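PDB 4A5N: uncharacterized HTH-type transcriptional regulator YybR, which probably binds DNA as a redox-sensing transcriptional regulator of the MarR/DUF24 (HxlR-like) family, here in its reduced form. Local coordinates for residues 31-34 against 35-38; 94-97 against 98-102; 108-111 against 112-116. The protein carries 1 engineered substitution. All coordinates share one frame; numbering follows the deposited sequence. Where two conformers were deposited one is given.

Contact 1: residues 31-34 against 35-38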
ATOM      1  N   LEU B  31      -1.246   3.855 -11.919  1.00 25.86           N
ATOM      2  CA  LEU B  31      -1.000   5.151 -12.569  1.00 25.07           C
ATOM      3  C   LEU B  31       0.498   5.475 -12.491  1.00 25.01           C
ATOM      4  O   LEU B  31       1.131   5.754 -13.492  1.00 23.74           O
ATOM      5  CB  LEU B  31      -1.807   6.270 -11.916  1.00 25.86           C
ATOM      6  CG  LEU B  31      -3.322   6.086 -12.108  1.00 26.34           C
ATOM      7  CD1 LEU B  31      -4.086   7.226 -11.438  1.00 26.75           C
ATOM      8  CD2 LEU B  31      -3.604   5.956 -13.592  1.00 28.10           C
ATOM      9  N   PHE B  32       1.023   5.374 -11.273  1.00 26.06           N
ATOM     10  CA  PHE B  32       2.419   5.567 -10.987  1.00 25.27           C
ATOM     11  C   PHE B  32       3.321   4.691 -11.841  1.00 25.51           C
ATOM     12  O   PHE B  32       4.273   5.187 -12.484  1.00 25.54           O
ATOM     13  CB  PHE B  32       2.681   5.302  -9.490  1.00 25.56           C
ATOM     14  CG  PHE B  32       4.093   5.612  -9.063  1.00 23.82           C
ATOM     15  CD1 PHE B  32       5.147   4.803  -9.465  1.00 24.08           C
ATOM     16  CD2 PHE B  32       4.352   6.718  -8.291  1.00 24.10           C
ATOM     17  CE1 PHE B  32       6.445   5.103  -9.078  1.00 25.35           C
ATOM     18  CE2 PHE B  32       5.662   7.062  -7.929  1.00 24.51           C
ATOM     19  CZ  PHE B  32       6.691   6.229  -8.300  1.00 23.71           C
ATOM     20  N   TYR B  33       3.057   3.385 -11.839  1.00 27.04           N
ATOM     21  CA  TYR B  33       3.862   2.439 -12.583  1.00 29.45           C
ATOM     22  C   TYR B  33       4.009   2.829 -14.050  1.00 30.02           C
ATOM     23  O   TYR B  33       5.120   2.792 -14.595  1.00 29.04           O
ATOM     24  CB  TYR B  33       3.339   0.998 -12.462  1.00 30.45           C
ATOM     25  CG  TYR B  33       4.152   0.027 -13.262  1.00 33.77           C
ATOM     26  CD1 TYR B  33       5.377  -0.447 -12.796  1.00 35.39           C
ATOM     27  CD2 TYR B  33       3.730  -0.386 -14.516  1.00 35.77           C
ATOM     28  CE1 TYR B  33       6.149  -1.336 -13.563  1.00 36.72           C
ATOM     29  CE2 TYR B  33       4.490  -1.257 -15.281  1.00 38.90           C
ATOM     30  CZ  TYR B  33       5.687  -1.732 -14.804  1.00 38.31           C
ATOM     31  OH  TYR B  33       6.396  -2.594 -15.608  1.00 40.97           O
ATOM     32  N   HIS B  34       2.908   3.265 -14.648  1.00 28.15           N
ATOM     33  CA  HIS B  34       2.871   3.578 -16.060  1.00 29.05           C
ATOM     34  C   HIS B  34       3.540   4.902 -16.389  1.00 27.95           C
ATOM     35  O   HIS B  34       3.884   5.159 -17.527  1.00 28.16           O
ATOM     36  CB  HIS B  34       1.438   3.441 -16.579  1.00 29.85           C
ATOM     37  CG  HIS B  34       1.005   1.977 -16.752  1.00 32.57           C
ATOM     38  ND1 HIS B  34       1.171   1.302 -17.920  1.00 35.32           N
ATOM     39  CD2 HIS B  34       0.426   1.062 -15.855  1.00 31.99           C
ATOM     40  CE1 HIS B  34       0.756   0.032 -17.763  1.00 34.47           C
ATOM     41  NE2 HIS B  34       0.301  -0.114 -16.505  1.00 33.37           N
ATOM     42  N   MET B  35       3.815   5.710 -15.383  1.00 24.82           N
ATOM     43  CA  MET B  35       4.625   6.904 -15.614  1.00 25.32           C
ATOM     44  C   MET B  35       6.112   6.669 -15.415  1.00 25.97           C
ATOM     45  O   MET B  35       6.904   7.581 -15.698  1.00 24.33           O
ATOM     46  CB  MET B  35       4.173   8.064 -14.756  1.00 24.72           C
ATOM     47  CG  MET B  35       2.861   8.701 -15.213  1.00 25.71           C
ATOM     48  SD  MET B  35       2.237  10.023 -14.136  1.00 26.17           S
ATOM     49  CE  MET B  35       1.339   9.038 -12.924  1.00 27.35           C
ATOM     50  N   ILE B  36       6.500   5.485 -14.945  1.00 26.68           N
ATOM     51  CA  ILE B  36       7.926   5.192 -14.699  1.00 26.22           C
ATOM     52  C   ILE B  36       8.736   5.359 -16.003  1.00 28.84           C
ATOM     53  O   ILE B  36       9.833   5.932 -15.999  1.00 30.72           O
ATOM     54  CB  ILE B  36       8.112   3.777 -14.092  1.00 26.55           C
ATOM     55  CG1 ILE B  36       7.662   3.716 -12.627  1.00 24.32           C
ATOM     56  CG2 ILE B  36       9.561   3.307 -14.190  1.00 27.70           C
ATOM     57  CD1 ILE B  36       7.831   2.357 -12.008  1.00 25.53           C
ATOM     58  N   ASP B  37       8.192   4.920 -17.128  1.00 29.29           N
ATOM     59  CA  ASP B  37       8.904   5.027 -18.403  1.00 33.75           C
ATOM     60  C   ASP B  37       8.679   6.316 -19.181  1.00 32.61           C
ATOM     61  O   ASP B  37       9.111   6.401 -20.322  1.00 33.63           O
ATOM     62  CB  ASP B  37       8.629   3.801 -19.318  1.00 35.87           C
ATOM     63  CG  ASP B  37       7.186   3.721 -19.855  1.00 38.14           C
ATOM     64  OD1 ASP B  37       6.280   4.503 -19.488  1.00 40.65           O
ATOM     65  OD2 ASP B  37       6.960   2.816 -20.684  1.00 42.79           O
ATOM     66  N   GLY B  38       8.011   7.294 -18.558  1.00 31.84           N
ATOM     67  CA  GLY B  38       7.763   8.625 -19.143  1.00 31.16           C
ATOM     68  C   GLY B  38       6.318   9.108 -19.080  1.00 28.35           C
ATOM     69  O   GLY B  38       5.418   8.361 -18.705  1.00 28.04           O
TER
HETATM   70  O   HOH W   1       6.178   2.347 -17.154  1.00 33.35           O

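Contact 2: residues 94-97 against 98-102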
ATOM      1  N   GLU B  94       9.722   5.031  -6.529  1.00 24.73           N
ATOM      2  CA  GLU B  94       9.867   3.994  -7.568  1.00 24.86           C
ATOM      3  C   GLU B  94      10.386   2.607  -7.088  1.00 23.98           C
ATOM      4  O   GLU B  94       9.829   1.562  -7.491  1.00 23.41           O
ATOM      5  CB  GLU B  94      10.602   4.569  -8.793  1.00 24.53           C
ATOM      6  CG  GLU B  94      11.058   3.527  -9.793  1.00 28.73           C
ATOM      7  CD  GLU B  94      11.657   4.147 -11.071  1.00 29.58           C
ATOM      8  OE1 GLU B  94      11.501   5.376 -11.297  1.00 29.83           O
ATOM      9  OE2 GLU B  94      12.259   3.364 -11.828  1.00 33.24           O
ATOM     10  N   PRO B  95      11.405   2.568  -6.202  1.00 23.42           N
ATOM     11  CA  PRO B  95      11.886   1.267  -5.711  1.00 24.39           C
ATOM     12  C   PRO B  95      10.840   0.470  -4.978  1.00 22.54           C
ATOM     13  O   PRO B  95      10.705  -0.743  -5.206  1.00 23.10           O
ATOM     14  CB  PRO B  95      13.070   1.660  -4.788  1.00 25.67           C
ATOM     15  CG  PRO B  95      13.583   2.919  -5.427  1.00 25.88           C
ATOM     16  CD  PRO B  95      12.380   3.660  -5.924  1.00 24.61           C
ATOM     17  N   ILE B  96      10.055   1.157  -4.166  1.00 23.83           N
ATOM     18  CA  ILE B  96       8.972   0.522  -3.434  1.00 25.02           C
ATOM     19  C   ILE B  96       7.914   0.010  -4.442  1.00 24.14           C
ATOM     20  O   ILE B  96       7.507  -1.136  -4.357  1.00 25.50           O
ATOM     21  CB  ILE B  96       8.309   1.487  -2.433  1.00 24.47           C
ATOM     22  CG1 ILE B  96       9.194   1.654  -1.174  1.00 25.85           C
ATOM     23  CG2 ILE B  96       6.880   0.994  -2.111  1.00 24.70           C
ATOM     24  CD1 ILE B  96       8.881   2.862  -0.305  1.00 22.66           C
ATOM     25  N   VAL B  97       7.529   0.854  -5.406  1.00 23.73           N
ATOM     26  CA  VAL B  97       6.531   0.427  -6.430  1.00 24.49           C
ATOM     27  C   VAL B  97       7.033  -0.757  -7.256  1.00 24.43           C
ATOM     28  O   VAL B  97       6.298  -1.721  -7.452  1.00 22.83           O
ATOM     29  CB  VAL B  97       6.028   1.591  -7.298  1.00 22.64           C
ATOM     30  CG1 VAL B  97       5.187   1.077  -8.459  1.00 24.85           C
ATOM     31  CG2 VAL B  97       5.216   2.520  -6.444  1.00 24.27           C
ATOM     32  N   LEU B  98       8.302  -0.744  -7.668  1.00 25.38           N
ATOM     33  CA  LEU B  98       8.837  -1.877  -8.401  1.00 26.41           C
ATOM     34  C   LEU B  98       8.872  -3.176  -7.541  1.00 24.56           C
ATOM     35  O   LEU B  98       8.525  -4.231  -8.041  1.00 25.71           O
ATOM     36  CB  LEU B  98      10.187  -1.551  -9.050  1.00 27.60           C
ATOM     37  CG  LEU B  98      10.179  -0.558 -10.221  1.00 31.66           C
ATOM     38  CD1 LEU B  98      11.600  -0.428 -10.766  1.00 34.03           C
ATOM     39  CD2 LEU B  98       9.225  -0.950 -11.342  1.00 33.05           C
ATOM     40  N   GLN B  99       9.187  -3.079  -6.247  1.00 23.62           N
ATOM     41  CA  GLN B  99       9.101  -4.225  -5.364  1.00 24.19           C
ATOM     42  C   GLN B  99       7.717  -4.816  -5.254  1.00 24.19           C
ATOM     43  O   GLN B  99       7.590  -6.070  -5.257  1.00 24.69           O
ATOM     44  CB  GLN B  99       9.617  -3.893  -3.992  1.00 25.44           C
ATOM     45  CG  GLN B  99      11.129  -3.831  -3.992  1.00 27.39           C
ATOM     46  CD  GLN B  99      11.636  -3.363  -2.668  1.00 30.87           C
ATOM     47  OE1 GLN B  99      11.641  -4.111  -1.680  1.00 30.98           O
ATOM     48  NE2 GLN B  99      12.066  -2.087  -2.630  1.00 34.15           N
ATOM     49  N   MET B 100       6.712  -3.948  -5.195  1.00 24.46           N
ATOM     50  CA  MET B 100       5.321  -4.401  -5.173  1.00 25.34           C
ATOM     51  C   MET B 100       4.987  -5.163  -6.469  1.00 25.03           C
ATOM     52  O   MET B 100       4.342  -6.223  -6.430  1.00 25.88           O
ATOM     53  CB  MET B 100       4.363  -3.237  -4.954  1.00 25.81           C
ATOM     54  CG  MET B 100       4.526  -2.588  -3.577  1.00 27.86           C
ATOM     55  SD  MET B 100       3.334  -1.344  -3.125  1.00 32.54           S
ATOM     56  CE  MET B 100       3.286  -0.168  -4.443  1.00 35.95           C
ATOM     57  N   LYS B 101       5.405  -4.625  -7.605  1.00 26.62           N
ATOM     58  CA  LYS B 101       5.202  -5.305  -8.882  1.00 29.31           C
ATOM     59  C   LYS B 101       5.780  -6.734  -8.795  1.00 28.28           C
ATOM     60  O   LYS B 101       5.083  -7.733  -9.067  1.00 27.01           O
ATOM     61  CB  LYS B 101       5.884  -4.550 -10.063  1.00 30.01           C
ATOM     62  CG  LYS B 101       5.725  -5.309 -11.382  1.00 34.30           C
ATOM     63  CD  LYS B 101       6.498  -4.718 -12.549  1.00 38.61           C
ATOM     64  CE  LYS B 101       6.368  -5.546 -13.833  1.00 43.16           C
ATOM     65  NZ  LYS B 101       7.113  -6.845 -13.838  1.00 42.48           N
ATOM     66  N   GLU B 102       7.062  -6.814  -8.445  0.80 26.07           N
ATOM     67  CA  GLU B 102       7.775  -8.094  -8.394  0.80 28.27           C
ATOM     68  C   GLU B 102       7.150  -9.072  -7.408  0.80 26.80           C
ATOM     69  O   GLU B 102       6.887 -10.239  -7.760  0.80 26.07           O
ATOM     70  CB  GLU B 102       9.253  -7.882  -8.060  0.80 29.14           C
ATOM     71  CG  GLU B 102      10.049  -7.251  -9.197  0.80 33.69           C
ATOM     72  CD  GLU B 102       9.937  -8.044 -10.505  0.80 37.96           C
ATOM     73  OE1 GLU B 102      10.072  -9.280 -10.447  0.80 39.35           O
ATOM     74  OE2 GLU B 102       9.691  -7.450 -11.583  0.80 40.97           O
TER

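Contact 3: residues 108-111 against 112-116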
ATOM      1  N   ARG B 108       1.501 -14.452  -6.845  1.00 29.31           N
ATOM      2  CA  ARG B 108       0.114 -14.486  -7.222  1.00 32.37           C
ATOM      3  C   ARG B 108      -0.431 -15.900  -7.003  1.00 32.20           C
ATOM      4  O   ARG B 108      -1.480 -16.063  -6.380  1.00 33.66           O
ATOM      5  CB  ARG B 108      -0.043 -14.062  -8.664  1.00 35.90           C
ATOM      6  CG  ARG B 108      -1.477 -14.054  -9.173  1.00 41.25           C
ATOM      7  CD  ARG B 108      -1.573 -13.345 -10.522  1.00 45.54           C
ATOM      8  NE  ARG B 108      -1.532 -11.873 -10.419  1.00 49.67           N
ATOM      9  CZ  ARG B 108      -2.600 -11.052 -10.299  1.00 51.23           C
ATOM     10  NH1 ARG B 108      -3.846 -11.544 -10.222  1.00 55.07           N
ATOM     11  NH2 ARG B 108      -2.421  -9.734 -10.235  1.00 47.25           N
ATOM     12  N   ASP B 109       0.316 -16.900  -7.467  1.00 33.11           N
ATOM     13  CA  ASP B 109      -0.114 -18.307  -7.371  1.00 34.57           C
ATOM     14  C   ASP B 109      -0.238 -18.776  -5.911  1.00 34.08           C
ATOM     15  O   ASP B 109      -1.175 -19.497  -5.552  1.00 36.13           O
ATOM     16  CB  ASP B 109       0.865 -19.217  -8.107  1.00 35.71           C
ATOM     17  CG  ASP B 109       0.823 -19.038  -9.633  1.00 40.09           C
ATOM     18  OD1 ASP B 109      -0.234 -18.655 -10.182  1.00 42.14           O
ATOM     19  OD2 ASP B 109       1.861 -19.294 -10.283  1.00 40.13           O
ATOM     20  N   VAL B 110       0.691 -18.366  -5.058  1.00 33.34           N
ATOM     21  CA  VAL B 110       0.664 -18.832  -3.668  1.00 35.36           C
ATOM     22  C   VAL B 110      -0.343 -18.085  -2.797  1.00 35.21           C
ATOM     23  O   VAL B 110      -0.938 -18.669  -1.906  1.00 36.16           O
ATOM     24  CB  VAL B 110       2.061 -18.853  -3.017  1.00 37.36           C
ATOM     25  CG1 VAL B 110       2.557 -17.457  -2.754  1.00 34.35           C
ATOM     26  CG2 VAL B 110       2.009 -19.683  -1.724  1.00 39.49           C
ATOM     27  N   LEU B 111      -0.579 -16.819  -3.103  1.00 33.70           N
ATOM     28  CA  LEU B 111      -1.663 -16.093  -2.444  1.00 36.80           C
ATOM     29  C   LEU B 111      -2.995 -16.732  -2.797  1.00 39.89           C
ATOM     30  O   LEU B 111      -3.893 -16.837  -1.944  1.00 43.20           O
ATOM     31  CB  LEU B 111      -1.653 -14.636  -2.849  1.00 37.71           C
ATOM     32  CG  LEU B 111      -1.216 -13.745  -1.707  1.00 39.91           C
ATOM     33  CD1 LEU B 111      -0.992 -12.338  -2.256  1.00 42.71           C
ATOM     34  CD2 LEU B 111      -2.269 -13.740  -0.606  1.00 42.26           C
ATOM     35  N   GLU B 112      -3.112 -17.187  -4.038  0.70 39.87           N
ATOM     36  CA  GLU B 112      -4.327 -17.869  -4.481  0.70 43.88           C
ATOM     37  C   GLU B 112      -4.540 -19.196  -3.728  0.70 44.07           C
ATOM     38  O   GLU B 112      -5.685 -19.558  -3.441  0.70 46.83           O
ATOM     39  CB  GLU B 112      -4.297 -18.070  -6.012  0.70 45.54           C
ATOM     40  CG  GLU B 112      -5.048 -17.026  -6.855  0.70 48.96           C
ATOM     41  CD  GLU B 112      -4.746 -15.576  -6.499  0.70 47.77           C
ATOM     42  OE1 GLU B 112      -5.399 -15.033  -5.571  0.70 50.13           O
ATOM     43  OE2 GLU B 112      -3.902 -14.956  -7.188  0.70 46.40           O
ATOM     44  N   SER B 113      -3.452 -19.914  -3.399  1.00 40.89           N
ATOM     45  CA  SER B 113      -3.545 -21.172  -2.619  1.00 42.20           C
ATOM     46  C   SER B 113      -4.080 -20.921  -1.211  1.00 43.67           C
ATOM     47  O   SER B 113      -5.015 -21.578  -0.759  1.00 48.22           O
ATOM     48  CB  SER B 113      -2.201 -21.905  -2.480  1.00 40.00           C
ATOM     49  OG  SER B 113      -1.599 -22.266  -3.709  1.00 40.71           O
ATOM     50  N   TYR B 114      -3.470 -19.968  -0.517  1.00 42.45           N
ATOM     51  CA  TYR B 114      -3.936 -19.584   0.811  1.00 45.55           C
ATOM     52  C   TYR B 114      -5.410 -19.170   0.805  1.00 49.01           C
ATOM     53  O   TYR B 114      -6.180 -19.592   1.670  1.00 50.17           O
ATOM     54  CB  TYR B 114      -3.070 -18.455   1.370  1.00 44.72           C
ATOM     55  CG  TYR B 114      -1.721 -18.942   1.817  1.00 43.78           C
ATOM     56  CD1 TYR B 114      -1.631 -19.934   2.788  1.00 49.19           C
ATOM     57  CD2 TYR B 114      -0.548 -18.411   1.301  1.00 42.12           C
ATOM     58  CE1 TYR B 114      -0.411 -20.418   3.205  1.00 49.08           C
ATOM     59  CE2 TYR B 114       0.692 -18.886   1.719  1.00 41.49           C
ATOM     60  CZ  TYR B 114       0.743 -19.885   2.672  1.00 45.65           C
ATOM     61  OH  TYR B 114       1.926 -20.402   3.142  1.00 48.84           O
ATOM     62  N   ARG B 115      -5.793 -18.362  -0.180  1.00 48.38           N
ATOM     63  CA  ARG B 115      -7.188 -17.927  -0.307  1.00 55.07           C
ATOM     64  C   ARG B 115      -8.125 -19.098  -0.677  1.00 58.05           C
ATOM     65  O   ARG B 115      -9.286 -19.111  -0.261  1.00 62.76           O
ATOM     66  CB  ARG B 115      -7.293 -16.775  -1.313  1.00 54.93           C
ATOM     67  CG  ARG B 115      -6.783 -15.458  -0.761  1.00 56.01           C
ATOM     68  CD  ARG B 115      -6.307 -14.512  -1.850  1.00 55.24           C
ATOM     69  NE  ARG B 115      -5.929 -13.207  -1.299  1.00 57.76           N
ATOM     70  CZ  ARG B 115      -5.426 -12.186  -2.001  1.00 55.92           C
ATOM     71  NH1 ARG B 115      -5.198 -12.307  -3.310  1.00 54.97           N
ATOM     72  NH2 ARG B 115      -5.140 -11.035  -1.384  1.00 55.51           N
ATOM     73  N   SER B 116      -7.606 -20.098  -1.400  1.00 56.94           N
ATOM     74  CA  SER B 116      -8.424 -21.258  -1.848  1.00 62.97           C
ATOM     75  C   SER B 116      -9.004 -22.117  -0.712  1.00 69.11           C
ATOM     76  O   SER B 116      -9.733 -23.087  -0.974  1.00 71.09           O
ATOM     77  CB  SER B 116      -7.617 -22.178  -2.781  1.00 59.12           C
ATOM     78  OG  SER B 116      -6.980 -23.209  -2.041  1.00 58.28           O
TER

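Contact 1: residues 31-34 against 35-38
Ile36 lies obliquely against two aromatic rings at the C-terminal end of helix 28-35. Its CG1 branch meets Phe32 CE1 at 4.0 Å, and its terminal CD1 comes to 3.8 Å from Tyr33 CD1. Both aromatic side chains carry CG anti to the backbone N (chi1 -174° in Phe32, 178° in Tyr33), which throws the two rings out from successive helix positions for the one isoleucine to touch. The Tyr33 ring also lies beside the imidazole of His34, which has Tyr33 CD2 over one face, offset toward the rim, while His34 CD2 lies in plane at the edge of the phenol. The Met35 chain bends at the sulfur, chi3 -85°, and brings its CE to 3.3 Å from Leu31 O. Met35 N bonds Phe32 O at 3.0 Å, besides a weak bond to Leu31 O, and Ile36 N bonds Tyr33 O at 3.0 Å; in the two shorter bonds the donor stands above the carbonyl plane. A type I turn from Met35 to Gly38 follows, and a water donates to Tyr33 O and accepts from Asp37 N. Beyond the turn, Lys40 NZ bonds His34 O and Gly38 O and forms a salt bridge with Asp37 OD1. Phe32, Tyr33 and Ile36 pack on helix 94-115, Leu31 and Met35 on Phe45 of helix 42-48, and Phe32 and Met35 on strand 81-86.

Contact 2: residues 94-97 against 98-102
The carboxamide of Gln99, on an extended chain, lies alongside Pro95, its NE2 giving a weak bond of 3.2 Å to Pro95 O, while the same amide nitrogen bonds OE1 of Gln99 of the second subunit. The carboxylate of Glu94, side by side with Leu98, brings OE2 to 4.0 Å from Leu98 CD1, its OE1 being taken by Arg91 in a salt bridge. Pro95 O also accepts the backbone N of Gln99 at 3.0 Å, so one carbonyl serves both main chain and side chain. Replacing Gln99 by an alanine would probably leave Pro95 O with its backbone donor alone and rob Gln99 of the second subunit of its amide mate. Met100 bends at chi3, -52°, carrying its CE across to Val97 CG2 at 3.9 Å. Leu98 N reaches Glu94 O at 2.8 Å, with an N-H...O angle of 167°. Ile96 and Met100 meet Trp103 and Val16 of the second subunit, respectively. The backbone bonds from Leu98 and Gln99 to Glu94 and Pro95 are the i to i+4 bonds of an alpha-helix, here the start of helix 94-115, which packs on the second subunit and on helix 28-35 of what is probably the DNA-binding winged-helix fold.

Contact 3: residues 108-111 against 112-116
The last turns of the C-terminal helix 94-115, an element of the dimer interface, bring Leu111 under Arg115. The CD2 methyl of Leu111 sits 3.7 Å above the guanidinium plane, over its centre; in the conformer given, Glu112 OE1 lies at the edge, in a long salt bridge of 3.5 Å to Arg115 NH1. An extended stem from CG to NE, with chi3 at 175°, carries the Arg115 head back over the leucine. Glu112 OE2, in this conformer, is 4.6 Å from Arg108 NH1 and well out of the guanidinium plane, so any attraction is probably one of charge alone. On another side of the helix, Val110 CG2 reaches Tyr114 CE2 at 3.8 Å, the two side chains pointing the same way. The bond from Tyr114 N to Val110 O, 3.2 Å, is nearly straight, 174° at the hydrogen. The second subunit meets this end of the helix: Phe18, on its helix 15-23, makes a cation-pi contact with Arg108 and packs on Leu111; Phe89, on its helix 88-91, meets the Tyr114 ring; and Asp67, just after its helix 54-66, forms a salt bridge with Arg115 NE.

Overall arrangement
From the N terminus, the three contacts follow in series, and each joins adjoining residues, so none encloses a long loop and none crosses another. Contact 1 ends helix 28-35 and turns the chain toward helix 42-48. After the two-stranded sheet, contact 2 opens helix 94-115, and contact 3 finishes the same helix, their centres about 20 Å apart. Contacts 1 and 2 touch: Ile36 CD1 meets Leu98 CD2 at 3.7 Å, Phe32 packs against the start of the long helix and Tyr33 reaches Lys101, tying helix 28-35 to it. Contact 3 stays about 12 Å from contact 1 at the nearest atoms. Contacts 2 and 3 both meet the second subunit.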